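Local coordinates for NAD-dependent epimerase/dehydratase domain-containing protein (Ruegeria pomeroyi DSS-3, PDB 3IUS) that is of unknown function but, as a member of the NAD-dependent epimerase/dehydratase family with a Rossmann-type fold, probably binds NAD or NADP, at residues 217-222 against 229-234. Residues are numbered along the deposited sequence; the frame is centred on the assembly and turned at random.
Sequences DVIAYA and PLPPAV
Ile219 meets Pro231 and Ala220 meets Leu230 in a small apolar contact, shared about equally by the four residues, where the chain leaves helix 215-226 and doubles back antiparallel to it before strand 233-235. The ring of Pro231 presents CG to the branch methyl of Ile219, CG2 standing 3.8 Å from it, and the two side chains cross at a slant. Ile219 can offer this methyl because CG2 lies anti to the backbone N while CG1 swings beside it (chi1 -70°). One residue further along the helix and one back along the other segment, Leu230 reaches over to the helix: with CG anti to its own N (chi1 174°), its CD1 methyl comes to rest 3.5 Å from Ala220 CB and 3.9 Å from Ala220 CA. The closest CA pair across the segments is Ala220 CA and Leu230 CA, 5.8 Å apart, a spacing consistent with the small side chain of Ala220. Arg172 of strand 172-174 borders the same patch, touching Ile219 and Leu230 and donating a hydrogen bond from NE to Pro231 O. No hydrogen bond links the two segments, so methyl and ring packing joins them directly, while backbone bonds to strand 172-174 hold the returning chain in line.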
loop_
_atom_site.group_PDB
_atom_site.type_symbol
_atom_site.label_atom_id
_atom_site.label_comp_id
_atom_site.label_asym_id
_atom_site.label_seq_id
_atom_site.Cartn_x
_atom_site.Cartn_y
_atom_site.Cartn_z
ATOM N N ASP A 217 15.140 -6.444 12.778
ATOM C CA ASP A 217 14.757 -7.827 13.049
ATOM C C ASP A 217 14.368 -8.540 11.760
ATOM O O ASP A 217 14.543 -9.748 11.631
ATOM C CB ASP A 217 13.591 -7.885 14.041
ATOM C CG ASP A 217 14.016 -7.593 15.472
ATOM O OD1 ASP A 217 15.210 -7.315 15.713
ATOM O OD2 ASP A 217 13.146 -7.661 16.361
ATOM N N VAL A 218 13.810 -7.797 10.813
ATOM C CA VAL A 218 13.434 -8.400 9.545
ATOM C C VAL A 218 14.688 -8.826 8.796
ATOM O O VAL A 218 14.814 -9.974 8.351
ATOM C CB VAL A 218 12.602 -7.446 8.698
ATOM C CG1 VAL A 218 12.219 -8.110 7.384
ATOM C CG2 VAL A 218 11.359 -7.041 9.464
ATOM N N ILE A 219 15.612 -7.884 8.670
ATOM C CA ILE A 219 16.917 -8.131 8.071
ATOM C C ILE A 219 17.607 -9.314 8.745
ATOM O O ILE A 219 18.130 -10.211 8.076
ATOM C CB ILE A 219 17.796 -6.875 8.193
ATOM C CG1 ILE A 219 17.266 -5.766 7.281
ATOM C CG2 ILE A 219 19.263 -7.199 7.894
ATOM C CD1 ILE A 219 17.974 -4.437 7.449
ATOM N N ALA A 220 17.607 -9.318 10.074
ATOM C CA ALA A 220 18.220 -10.414 10.814
ATOM C C ALA A 220 17.575 -11.759 10.482
ATOM O O ALA A 220 18.258 -12.753 10.292
ATOM C CB ALA A 220 18.155 -10.147 12.316
ATOM N N TYR A 221 16.246 -11.791 10.414
ATOM C CA TYR A 221 15.552 -13.056 10.191
ATOM C C TYR A 221 15.787 -13.596 8.782
ATOM O O TYR A 221 15.903 -14.806 8.584
ATOM C CB TYR A 221 14.045 -12.922 10.469
ATOM C CG TYR A 221 13.363 -14.264 10.595
ATOM C CD1 TYR A 221 13.797 -15.197 11.533
ATOM C CD2 TYR A 221 12.292 -14.608 9.777
ATOM C CE1 TYR A 221 13.185 -16.429 11.651
ATOM C CE2 TYR A 221 11.678 -15.838 9.887
ATOM C CZ TYR A 221 12.121 -16.741 10.831
ATOM O OH TYR A 221 11.510 -17.967 10.947
ATOM N N ALA A 222 15.861 -12.697 7.807
ATOM C CA ALA A 222 16.136 -13.089 6.432
ATOM C C ALA A 222 17.521 -13.741 6.370
ATOM O O ALA A 222 17.705 -14.778 5.736
ATOM C CB ALA A 222 16.070 -11.881 5.513
ATOM N N PRO A 229 25.593 -14.767 7.805
ATOM C CA PRO A 229 25.949 -14.039 9.027
ATOM C C PRO A 229 25.021 -12.861 9.280
ATOM O O PRO A 229 24.565 -12.222 8.334
ATOM C CB PRO A 229 27.358 -13.525 8.726
ATOM C CG PRO A 229 27.881 -14.443 7.667
ATOM C CD PRO A 229 26.689 -14.763 6.824
ATOM N N LEU A 230 24.760 -12.581 10.551
ATOM C CA LEU A 230 23.977 -11.418 10.944
ATOM C C LEU A 230 24.697 -10.145 10.507
ATOM O O LEU A 230 25.818 -9.878 10.947
ATOM C CB LEU A 230 23.773 -11.423 12.460
ATOM C CG LEU A 230 23.095 -10.219 13.110
ATOM C CD1 LEU A 230 21.659 -10.089 12.622
ATOM C CD2 LEU A 230 23.141 -10.348 14.626
ATOM N N PRO A 231 24.067 -9.362 9.619
ATOM C CA PRO A 231 24.661 -8.098 9.175
ATOM C C PRO A 231 24.989 -7.198 10.364
ATOM O O PRO A 231 24.286 -7.245 11.377
ATOM C CB PRO A 231 23.552 -7.469 8.325
ATOM C CG PRO A 231 22.733 -8.629 7.869
ATOM C CD PRO A 231 22.757 -9.614 8.990
ATOM N N PRO A 232 26.053 -6.388 10.247
ATOM C CA PRO A 232 26.466 -5.500 11.342
ATOM C C PRO A 232 25.424 -4.425 11.632
ATOM O O PRO A 232 24.718 -3.985 10.722
ATOM C CB PRO A 232 27.743 -4.850 10.807
ATOM C CG PRO A 232 27.635 -4.947 9.328
ATOM C CD PRO A 232 26.856 -6.191 9.028
ATOM N N ALA A 233 25.339 -4.008 12.889
ATOM C CA ALA A 233 24.409 -2.959 13.282
ATOM C C ALA A 233 25.129 -1.623 13.469
ATOM O O ALA A 233 26.307 -1.575 13.826
ATOM C CB ALA A 233 23.669 -3.351 14.553
ATOM N N VAL A 234 24.413 -0.542 13.196
ATOM C CA VAL A 234 24.928 0.804 13.411
ATOM C C VAL A 234 23.863 1.641 14.099
ATOM O O VAL A 234 22.685 1.577 13.727
ATOM C CB VAL A 234 25.331 1.472 12.083
ATOM C CG1 VAL A 234 24.266 1.236 11.022
ATOM C CG2 VAL A 234 25.576 2.959 12.285
#